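PDB 6AQZ: gdp-l-fucose synthetase from Naegleria fowleri, which probably catalyses the NADPH-dependent epimerisation and reduction of GDP-4-keto-6-deoxy-D-mannose to GDP-L-fucose, and binds NADP. Local coordinates for residues 187-192 / 259-264; 123-128 / 248-253; 96-101 / 154-159. All coordinates share one frame; numbering follows the deposited sequence.

Interaction 1: residues 187-192 / 259-264; sequences SVIPTN and PIMLCV. With NAP (NADP nicotinamide-adenine-dinucleotide phosphate), chain G.
Ile189 lays its CG1-CD1 arm beside the ring of Pro259, both pointing the same way. Its CD1 is 3.6 Å from Pro259 CB. CG1 stands anti to the carbonyl carbon (chi1 -44°), which turns the arm back toward that ring. On the same face Met261 crosses Ile189 obliquely, and its CG comes within 3.5 Å of Ile189 CB. Met261 is bent at chi2 and chi3, so its sulfur ends near Ile189 CG2. Val188, Pro190, Ile260 and Leu262 lie on the other face. There Leu262 CD1 reaches back along the sheet to Val188 CB at 3.7 Å.

The backbones run parallel and are joined by four hydrogen bonds. The straightest is Leu262 N to Ile189 O, 2.8 Å with 167° at the hydrogen, although the donor sits above the carbonyl plane. Thr191 N closes the ladder on Leu262 O, nearly along the C=O axis.

On the face away from Ile189 and Met261, Pro190 CG lies 3.5 Å from NAP C6N. Just past it Thr191 O lies 3.1 Å from NAP C4N. Strand 184-194 thus lines the nicotinamide site at Pro190 and Thr191. Parallel strands with the cofactor toward their C-terminal ends are typical of the Rossmann-type fold of the NAD-dependent epimerase/dehydratase family.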
# COMPACT_ATOMS: atom_id res chain seq x y z
N SER A 187 1.94 16.42 4.01
CA SER A 187 1.94 15.65 5.24
C SER A 187 3.14 16.05 6.08
O SER A 187 4.11 16.59 5.57
CB SER A 187 1.99 14.16 4.96
OG SER A 187 3.25 13.88 4.40
N VAL A 188 3.06 15.71 7.36
CA VAL A 188 4.14 15.92 8.30
C VAL A 188 4.52 14.58 8.89
O VAL A 188 3.70 13.66 8.95
CB VAL A 188 3.78 16.90 9.45
CG1 VAL A 188 3.40 18.23 8.91
CG2 VAL A 188 2.66 16.30 10.33
N ILE A 189 5.76 14.47 9.34
CA ILE A 189 6.22 13.23 9.96
C ILE A 189 6.72 13.58 11.35
O ILE A 189 7.90 13.92 11.52
CB ILE A 189 7.33 12.57 9.15
CG1 ILE A 189 7.03 12.58 7.65
CG2 ILE A 189 7.55 11.16 9.64
CD1 ILE A 189 8.06 11.84 6.89
N PRO A 190 5.86 13.54 12.37
CA PRO A 190 6.33 13.83 13.72
C PRO A 190 7.10 12.64 14.27
O PRO A 190 6.90 11.49 13.88
CB PRO A 190 5.04 14.11 14.50
CG PRO A 190 3.98 13.39 13.75
CD PRO A 190 4.40 13.33 12.30
N THR A 191 8.03 12.95 15.14
CA THR A 191 8.78 11.97 15.90
C THR A 191 7.97 11.59 17.15
O THR A 191 6.74 11.72 17.16
CB THR A 191 10.16 12.55 16.25
OG1 THR A 191 11.06 11.49 16.58
CG2 THR A 191 10.05 13.58 17.44
N ASN A 192 8.63 11.03 18.17
CA ASN A 192 7.98 10.71 19.44
C ASN A 192 7.35 11.93 20.10
O ASN A 192 8.04 12.83 20.57
CB ASN A 192 9.00 10.08 20.39
CG ASN A 192 9.74 8.94 19.74
OD1 ASN A 192 9.18 7.86 19.56
ND2 ASN A 192 10.99 9.18 19.35
N PRO A 259 6.57 15.10 2.34
CA PRO A 259 6.39 15.20 3.80
C PRO A 259 7.54 15.97 4.40
O PRO A 259 8.65 15.98 3.87
CB PRO A 259 6.38 13.74 4.27
CG PRO A 259 7.02 12.95 3.15
CD PRO A 259 6.74 13.70 1.88
N ILE A 260 7.27 16.67 5.50
CA ILE A 260 8.30 17.40 6.24
C ILE A 260 8.34 16.81 7.64
O ILE A 260 7.31 16.68 8.30
CB ILE A 260 8.04 18.91 6.26
CG1 ILE A 260 9.12 19.62 7.06
CG2 ILE A 260 6.66 19.27 6.83
CD1 ILE A 260 9.00 21.16 7.01
N MET A 261 9.54 16.44 8.08
CA MET A 261 9.66 15.89 9.42
C MET A 261 9.53 16.94 10.51
O MET A 261 10.03 18.06 10.39
CB MET A 261 10.94 15.13 9.56
CG MET A 261 10.63 13.85 8.89
SD MET A 261 11.46 12.53 9.65
CE MET A 261 12.87 12.57 8.52
N LEU A 262 8.84 16.56 11.57
CA LEU A 262 8.72 17.37 12.78
C LEU A 262 9.47 16.63 13.88
O LEU A 262 8.96 15.65 14.43
CB LEU A 262 7.26 17.58 13.14
CG LEU A 262 6.28 18.07 12.07
CD1 LEU A 262 4.90 18.38 12.70
CD2 LEU A 262 6.82 19.26 11.32
N CYS A 263 10.67 17.10 14.20
CA CYS A 263 11.46 16.47 15.25
C CYS A 263 12.46 17.48 15.77
O CYS A 263 12.49 18.64 15.35
CB CYS A 263 12.17 15.21 14.77
SG CYS A 263 13.45 15.52 13.58
N VAL A 264 13.26 17.05 16.74
CA VAL A 264 14.26 17.88 17.33
C VAL A 264 15.60 17.54 16.70
O VAL A 264 15.75 16.52 16.02
CB VAL A 264 14.31 17.70 18.87
CG1 VAL A 264 12.95 18.00 19.47
CG2 VAL A 264 14.73 16.29 19.20
PA NAP G . -4.24 9.44 19.68
O1A NAP G . -4.35 7.95 19.87
O2A NAP G . -3.80 10.34 20.80
O5B NAP G . -5.65 10.07 19.10
C5B NAP G . -5.87 9.50 17.86
C4B NAP G . -7.16 10.16 17.30
O4B NAP G . -7.73 9.37 16.22
C3B NAP G . -8.26 10.37 18.42
O3B NAP G . -8.93 11.58 18.21
C2B NAP G . -9.26 9.26 18.07
O2B NAP G . -10.53 9.57 18.33
C1B NAP G . -9.13 9.33 16.49
N9A NAP G . -9.71 8.16 15.84
C8A NAP G . -9.23 6.87 15.86
N7A NAP G . -9.99 6.00 15.15
C5A NAP G . -11.03 6.79 14.67
C6A NAP G . -12.13 6.48 13.88
N6A NAP G . -12.32 5.17 13.43
N1A NAP G . -13.01 7.43 13.50
C2A NAP G . -12.73 8.68 13.97
N3A NAP G . -11.73 9.13 14.74
C4A NAP G . -10.86 8.14 15.08
O3 NAP G . -3.15 9.46 18.42
PN NAP G . -2.18 10.73 18.44
O1N NAP G . -2.89 12.03 18.48
O2N NAP G . -0.89 10.48 19.18
O5D NAP G . -1.54 10.75 16.81
C5D NAP G . -2.43 11.24 15.89
C4D NAP G . -1.64 11.26 14.60
O4D NAP G . -0.27 11.53 14.93
C3D NAP G . -1.67 9.77 13.99
O3D NAP G . -1.84 9.85 12.62
C2D NAP G . -0.29 9.21 14.38
O2D NAP G . 0.26 8.36 13.45
C1D NAP G . 0.56 10.52 14.38
N1N NAP G . 1.81 10.32 15.17
C2N NAP G . 1.81 10.26 16.56
C3N NAP G . 2.99 10.04 17.25
C7N NAP G . 2.96 9.96 18.75
O7N NAP G . 3.97 9.67 19.42
N7N NAP G . 1.76 10.20 19.43
C4N NAP G . 4.29 9.86 16.57
C5N NAP G . 4.19 9.93 15.08
C6N NAP G . 3.03 10.15 14.46
P2B NAP G . -11.17 9.14 20.01
O1X NAP G . -10.37 10.10 20.84
O2X NAP G . -12.65 9.48 19.82
O3X NAP G . -10.80 7.69 20.07

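Interaction 2: residues 123-128 / 248-253; sequences KTISCL and LWTMFN. With NAP (NADP nicotinamide-adenine-dinucleotide phosphate), chain G.
Lys123 NZ is gripped by three backbone carbonyls near the end of helix 240-253. The bond to Met251 O measures 2.9 Å. It comes from above the carbonyl plane, not along a lone pair. Thr250 O accepts a weak bond at 3.4 Å, and Tyr254 O, just past the segment, takes a third. The side chain leaves the strand with CG anti to the backbone N. A bend at chi3 (-82°) then turns its end to the helix. The ammonium group faces carbonyls at the C-terminal end of the helix, where its charge would probably suit the helix dipole.

Two residues on, Ile125 points the same way and supplies the apolar half. Its CD1 touches tip first, 3.4 Å from Met251 CA and 3.6 Å from Met251 CB. Thr250 CG2 flanks the same methyl at 3.7 Å, while Thr250 OG1 bonds back to Met246 O. Met251 sends its sulfur away from the strand.

The strand runs roughly antiparallel to the helix, at 150°, with axes 9.3 Å apart. Just past its C-terminal end it reaches the cofactor, with Leu128 O 3.1 Å from NAP C6N. Thr124 and Ser126 instead pack on helix 98-118. Strand 123-127 therefore lies between helices 240-253 and 98-118, with strands 80-83 and 184-194 as its neighbours in the sheet.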
# COMPACT_ATOMS: atom_id res chain seq x y z
N LYS A 123 -6.27 23.06 1.30
CA LYS A 123 -5.05 22.39 1.72
C LYS A 123 -5.39 21.36 2.80
O LYS A 123 -6.19 21.62 3.70
CB LYS A 123 -4.01 23.37 2.25
CG LYS A 123 -2.63 22.75 2.41
CD LYS A 123 -1.69 23.63 3.23
CE LYS A 123 -1.07 24.72 2.40
NZ LYS A 123 0.06 25.40 3.12
N THR A 124 -4.81 20.16 2.66
CA THR A 124 -5.01 19.06 3.59
C THR A 124 -3.65 18.60 4.08
O THR A 124 -2.74 18.40 3.28
CB THR A 124 -5.79 17.91 2.92
OG1 THR A 124 -7.12 18.34 2.65
CG2 THR A 124 -5.82 16.62 3.78
N ILE A 125 -3.49 18.51 5.40
CA ILE A 125 -2.23 18.05 5.98
C ILE A 125 -2.52 16.79 6.74
O ILE A 125 -3.30 16.80 7.70
CB ILE A 125 -1.59 19.10 6.89
CG1 ILE A 125 -1.38 20.37 6.12
CG2 ILE A 125 -0.23 18.61 7.35
CD1 ILE A 125 -0.65 21.38 6.92
N SER A 126 -1.90 15.70 6.33
CA SER A 126 -2.06 14.41 6.97
C SER A 126 -0.80 14.12 7.77
O SER A 126 0.21 14.82 7.65
CB SER A 126 -2.33 13.33 5.93
OG SER A 126 -3.57 13.59 5.28
N CYS A 127 -0.83 13.04 8.53
CA CYS A 127 0.22 12.78 9.49
C CYS A 127 0.80 11.39 9.26
O CYS A 127 0.06 10.40 9.24
CB CYS A 127 -0.35 12.94 10.91
SG CYS A 127 0.88 13.07 12.13
N LEU A 128 2.12 11.31 9.07
CA LEU A 128 2.86 10.06 9.00
C LEU A 128 3.58 9.84 10.33
O LEU A 128 3.19 10.39 11.36
CB LEU A 128 3.86 10.05 7.83
CG LEU A 128 3.37 10.54 6.47
CD1 LEU A 128 4.43 10.36 5.38
CD2 LEU A 128 2.07 9.91 6.08
N LEU A 248 1.02 23.96 12.56
CA LEU A 248 0.30 25.15 12.13
C LEU A 248 1.14 26.00 11.17
O LEU A 248 0.62 26.52 10.18
CB LEU A 248 -0.16 25.95 13.34
CG LEU A 248 -1.30 25.20 14.04
CD1 LEU A 248 -1.65 25.83 15.39
CD2 LEU A 248 -2.53 25.05 13.15
N TRP A 249 2.44 26.15 11.45
CA TRP A 249 3.31 26.79 10.47
C TRP A 249 3.23 26.09 9.11
O TRP A 249 3.15 26.75 8.07
CB TRP A 249 4.75 26.80 10.99
CG TRP A 249 5.71 27.32 10.01
CD1 TRP A 249 6.16 28.60 9.88
CD2 TRP A 249 6.36 26.57 8.97
NE1 TRP A 249 7.04 28.70 8.83
CE2 TRP A 249 7.19 27.47 8.26
CE3 TRP A 249 6.33 25.22 8.58
CZ2 TRP A 249 7.98 27.06 7.18
CZ3 TRP A 249 7.11 24.82 7.49
CH2 TRP A 249 7.92 25.74 6.81
N THR A 250 3.22 24.76 9.11
CA THR A 250 3.13 23.99 7.87
C THR A 250 1.86 24.33 7.10
O THR A 250 1.91 24.59 5.90
CB THR A 250 3.23 22.49 8.19
OG1 THR A 250 4.51 22.20 8.77
CG2 THR A 250 3.04 21.62 6.95
N MET A 251 0.72 24.37 7.77
CA MET A 251 -0.53 24.75 7.12
C MET A 251 -0.46 26.16 6.55
O MET A 251 -1.10 26.47 5.55
CB MET A 251 -1.69 24.64 8.11
CG MET A 251 -3.05 25.09 7.61
SD MET A 251 -4.33 24.96 8.93
CE MET A 251 -3.85 26.25 10.04
N PHE A 252 0.24 27.05 7.24
CA PHE A 252 0.27 28.44 6.81
C PHE A 252 1.23 28.68 5.65
O PHE A 252 1.00 29.59 4.86
CB PHE A 252 0.67 29.35 7.97
CG PHE A 252 -0.34 29.40 9.08
CD1 PHE A 252 -1.68 29.16 8.84
CD2 PHE A 252 0.07 29.67 10.38
CE1 PHE A 252 -2.60 29.22 9.87
CE2 PHE A 252 -0.85 29.72 11.41
CZ PHE A 252 -2.19 29.48 11.16
N ASN A 253 2.31 27.90 5.57
CA ASN A 253 3.45 28.30 4.76
C ASN A 253 3.89 27.25 3.73
O ASN A 253 4.44 27.61 2.69
CB ASN A 253 4.64 28.65 5.66
CG ASN A 253 4.35 29.84 6.57
OD1 ASN A 253 4.37 30.98 6.13
ND2 ASN A 253 4.06 29.56 7.87
PA NAP G . -4.24 9.44 19.68
O1A NAP G . -4.35 7.95 19.87
O2A NAP G . -3.80 10.34 20.80
O5B NAP G . -5.65 10.07 19.10
C5B NAP G . -5.87 9.50 17.86
C4B NAP G . -7.16 10.16 17.30
O4B NAP G . -7.73 9.37 16.22
C3B NAP G . -8.26 10.37 18.42
O3B NAP G . -8.93 11.58 18.21
C2B NAP G . -9.26 9.26 18.07
O2B NAP G . -10.53 9.57 18.33
C1B NAP G . -9.13 9.33 16.49
N9A NAP G . -9.71 8.16 15.84
C8A NAP G . -9.23 6.87 15.86
N7A NAP G . -9.99 6.00 15.15
C5A NAP G . -11.03 6.79 14.67
C6A NAP G . -12.13 6.48 13.88
N6A NAP G . -12.32 5.17 13.43
N1A NAP G . -13.01 7.43 13.50
C2A NAP G . -12.73 8.68 13.97
N3A NAP G . -11.73 9.13 14.74
C4A NAP G . -10.86 8.14 15.08
O3 NAP G . -3.15 9.46 18.42
PN NAP G . -2.18 10.73 18.44
O1N NAP G . -2.89 12.03 18.48
O2N NAP G . -0.89 10.48 19.18
O5D NAP G . -1.54 10.75 16.81
C5D NAP G . -2.43 11.24 15.89
C4D NAP G . -1.64 11.26 14.60
O4D NAP G . -0.27 11.53 14.93
C3D NAP G . -1.67 9.77 13.99
O3D NAP G . -1.84 9.85 12.62
C2D NAP G . -0.29 9.21 14.38
O2D NAP G . 0.26 8.36 13.45
C1D NAP G . 0.56 10.52 14.38
N1N NAP G . 1.81 10.32 15.17
C2N NAP G . 1.81 10.26 16.56
C3N NAP G . 2.99 10.04 17.25
C7N NAP G . 2.96 9.96 18.75
O7N NAP G . 3.97 9.67 19.42
N7N NAP G . 1.76 10.20 19.43
C4N NAP G . 4.29 9.86 16.57
C5N NAP G . 4.19 9.93 15.08
C6N NAP G . 3.03 10.15 14.46
P2B NAP G . -11.17 9.14 20.01
O1X NAP G . -10.37 10.10 20.84
O2X NAP G . -12.65 9.48 19.82
O3X NAP G . -10.80 7.69 20.07

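Interaction 3: residues 96-101 / 154-159; sequences NFKVSF and SNNAYA. With NAP (NADP nicotinamide-adenine-dinucleotide phosphate), chain G.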
# COMPACT_ATOMS: atom_id res chain seq x y z
N ASN A 96 -6.59 -6.14 16.94
CA ASN A 96 -5.20 -5.75 16.71
C ASN A 96 -4.43 -6.69 15.78
O ASN A 96 -3.20 -6.58 15.71
CB ASN A 96 -4.46 -5.62 18.05
CG ASN A 96 -5.03 -4.52 18.95
OD1 ASN A 96 -5.54 -3.51 18.45
ND2 ASN A 96 -4.97 -4.73 20.27
N PHE A 97 -5.09 -7.60 15.06
CA PHE A 97 -4.39 -8.32 14.00
C PHE A 97 -3.83 -7.34 12.99
O PHE A 97 -4.35 -6.22 12.82
CB PHE A 97 -5.30 -9.32 13.30
CG PHE A 97 -5.65 -10.51 14.15
CD1 PHE A 97 -4.72 -11.49 14.40
CD2 PHE A 97 -6.93 -10.65 14.68
CE1 PHE A 97 -5.04 -12.61 15.19
CE2 PHE A 97 -7.26 -11.76 15.48
CZ PHE A 97 -6.31 -12.74 15.72
N LYS A 98 -2.73 -7.72 12.34
CA LYS A 98 -2.21 -6.84 11.29
C LYS A 98 -3.27 -6.51 10.25
O LYS A 98 -3.30 -5.38 9.76
CB LYS A 98 -0.98 -7.46 10.62
CG LYS A 98 0.28 -7.26 11.43
CD LYS A 98 1.48 -7.73 10.67
CE LYS A 98 2.74 -7.54 11.45
NZ LYS A 98 3.85 -8.12 10.67
N VAL A 99 -4.19 -7.44 9.99
CA VAL A 99 -5.29 -7.18 9.05
C VAL A 99 -6.01 -5.89 9.40
O VAL A 99 -6.19 -5.00 8.55
CB VAL A 99 -6.26 -8.38 9.05
CG1 VAL A 99 -7.60 -8.00 8.49
CG2 VAL A 99 -5.69 -9.51 8.23
N SER A 100 -6.35 -5.71 10.68
CA SER A 100 -7.09 -4.52 11.08
C SER A 100 -6.25 -3.25 10.90
O SER A 100 -6.76 -2.23 10.43
CB SER A 100 -7.55 -4.68 12.52
OG SER A 100 -8.65 -5.56 12.60
N PHE A 101 -4.96 -3.31 11.24
CA PHE A 101 -4.13 -2.12 11.07
C PHE A 101 -4.06 -1.69 9.61
O PHE A 101 -3.91 -0.49 9.34
CB PHE A 101 -2.72 -2.36 11.60
CG PHE A 101 -2.61 -2.23 13.10
CD1 PHE A 101 -2.36 -1.00 13.68
CD2 PHE A 101 -2.71 -3.35 13.91
CE1 PHE A 101 -2.25 -0.88 15.08
CE2 PHE A 101 -2.58 -3.24 15.29
CZ PHE A 101 -2.36 -2.00 15.87
N SER A 154 7.56 -5.68 12.33
CA SER A 154 6.66 -5.71 13.48
C SER A 154 5.42 -4.83 13.28
O SER A 154 4.35 -5.15 13.80
CB SER A 154 7.41 -5.34 14.77
OG SER A 154 7.93 -4.02 14.73
N ASN A 155 5.54 -3.73 12.55
CA ASN A 155 4.39 -2.85 12.38
C ASN A 155 4.12 -2.57 10.91
O ASN A 155 3.69 -1.47 10.54
CB ASN A 155 4.59 -1.55 13.15
CG ASN A 155 5.74 -0.71 12.58
OD1 ASN A 155 6.66 -1.23 11.95
ND2 ASN A 155 5.68 0.60 12.80
N ASN A 156 4.37 -3.56 10.04
CA ASN A 156 4.43 -3.19 8.62
C ASN A 156 3.05 -2.87 8.03
O ASN A 156 2.98 -2.12 7.06
CB ASN A 156 5.18 -4.25 7.81
CG ASN A 156 4.55 -5.63 7.87
OD1 ASN A 156 3.49 -5.86 8.46
ND2 ASN A 156 5.25 -6.58 7.27
N ALA A 157 1.96 -3.37 8.62
CA ALA A 157 0.65 -2.97 8.11
C ALA A 157 0.37 -1.50 8.41
O ALA A 157 -0.05 -0.74 7.53
CB ALA A 157 -0.45 -3.86 8.70
N TYR A 158 0.57 -1.09 9.65
CA TYR A 158 0.45 0.32 9.97
C TYR A 158 1.41 1.13 9.10
O TYR A 158 1.03 2.16 8.53
CB TYR A 158 0.72 0.52 11.46
CG TYR A 158 0.70 1.93 11.93
CD1 TYR A 158 -0.50 2.52 12.30
CD2 TYR A 158 1.87 2.68 12.04
CE1 TYR A 158 -0.54 3.82 12.76
CE2 TYR A 158 1.83 3.99 12.50
CZ TYR A 158 0.61 4.55 12.86
OH TYR A 158 0.53 5.84 13.31
N ALA A 159 2.64 0.67 8.94
CA ALA A 159 3.61 1.46 8.20
C ALA A 159 3.17 1.62 6.74
O ALA A 159 3.20 2.73 6.20
CB ALA A 159 4.99 0.81 8.30
PA NAP G . -4.24 9.44 19.68
O1A NAP G . -4.35 7.95 19.87
O2A NAP G . -3.80 10.34 20.80
O5B NAP G . -5.65 10.07 19.10
C5B NAP G . -5.87 9.50 17.86
C4B NAP G . -7.16 10.16 17.30
O4B NAP G . -7.73 9.37 16.22
C3B NAP G . -8.26 10.37 18.42
O3B NAP G . -8.93 11.58 18.21
C2B NAP G . -9.26 9.26 18.07
O2B NAP G . -10.53 9.57 18.33
C1B NAP G . -9.13 9.33 16.49
N9A NAP G . -9.71 8.16 15.84
C8A NAP G . -9.23 6.87 15.86
N7A NAP G . -9.99 6.00 15.15
C5A NAP G . -11.03 6.79 14.67
C6A NAP G . -12.13 6.48 13.88
N6A NAP G . -12.32 5.17 13.43
N1A NAP G . -13.01 7.43 13.50
C2A NAP G . -12.73 8.68 13.97
N3A NAP G . -11.73 9.13 14.74
C4A NAP G . -10.86 8.14 15.08
O3 NAP G . -3.15 9.46 18.42
PN NAP G . -2.18 10.73 18.44
O1N NAP G . -2.89 12.03 18.48
O2N NAP G . -0.89 10.48 19.18
O5D NAP G . -1.54 10.75 16.81
C5D NAP G . -2.43 11.24 15.89
C4D NAP G . -1.64 11.26 14.60
O4D NAP G . -0.27 11.53 14.93
C3D NAP G . -1.67 9.77 13.99
O3D NAP G . -1.84 9.85 12.62
C2D NAP G . -0.29 9.21 14.38
O2D NAP G . 0.26 8.36 13.45
C1D NAP G . 0.56 10.52 14.38
N1N NAP G . 1.81 10.32 15.17
C2N NAP G . 1.81 10.26 16.56
C3N NAP G . 2.99 10.04 17.25
C7N NAP G . 2.96 9.96 18.75
O7N NAP G . 3.97 9.67 19.42
N7N NAP G . 1.76 10.20 19.43
C4N NAP G . 4.29 9.86 16.57
C5N NAP G . 4.19 9.93 15.08
C6N NAP G . 3.03 10.15 14.46
P2B NAP G . -11.17 9.14 20.01
O1X NAP G . -10.37 10.10 20.84
O2X NAP G . -12.65 9.48 19.82
O3X NAP G . -10.80 7.69 20.07
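The Phe101 and Tyr158 side chains cross obliquely. Phe101 CD1 touches Tyr158 CB at 4.1 Å. Asn96 O lies at the edge of the Phe101 ring, in its plane. Phe87 meets that ring too, with the planes at about 50°. The Tyr158 ring has the ribose oxygen O2D of NAP at its edge, near its plane. NAP O2D donates a short hydrogen bond of 2.5 Å to Tyr158 OH. CG of Tyr158 is anti to the backbone N (chi1 177°), which carries the hydroxyl across to the ribose. Lys162, four residues on, also bonds NAP. The pair matches the YxxxK motif of the short-chain dehydrogenase superfamily, so Tyr158 is probably the catalytic tyrosine, as in relatives.

Ala157 fits between Lys98 and Phe101. Its CB is 3.4 Å from Lys98 O and 4.0 Å from Phe101 CB. Lys98 then runs extended beyond CG across to the N-terminal end of the second helix, where it crosses Asn156 at about a right angle. Its NZ bonds Asn156 OD1 at 3.2 Å, from above the amide carbonyl plane. Asn156 CG takes the crowded position between the backbone N and carbonyl carbon (chi1 60°), which brings OD1 to the ammonium of Lys98. The stronger partner of Lys98 NZ is Phe153 O, and the ammonium also makes a cation-pi contact with Phe153. Trp171 of the second subunit packs on Lys98 and gives Asn156 OD1 a weak hydrogen bond.

The contact thus joins the first turns of helices 98-118 and 156-179 at the subunit interface. Further along helix 98-118, Trp102 packs on Ala157 and Asn105 on Tyr158. Strand 123-127 lies between the two helices in the chain.

In the fold
All three contacts belong to the epimerase/dehydratase family region and touch NADP. Interactions 1 and 2 have centres about 11 Å apart and meet in one sheet, where strands 123-127 and 184-194 are neighbours. Probable hydrogen bonds link Val188 with Ser126 and Leu128. Helix 240-253 of interaction 2 is followed in the chain by strand 260-262 of interaction 1. Interaction 3 lies apart, its centre about 21 Å from that of interaction 1 and about 25 Å from that of interaction 2. It closes before interaction 1 opens but alternates with interaction 2, because strand 123-127 lies in sequence between its helices. The sheet contacts approach the nicotinamide and its ribose, while the helix contact brings Tyr158 to that ribose.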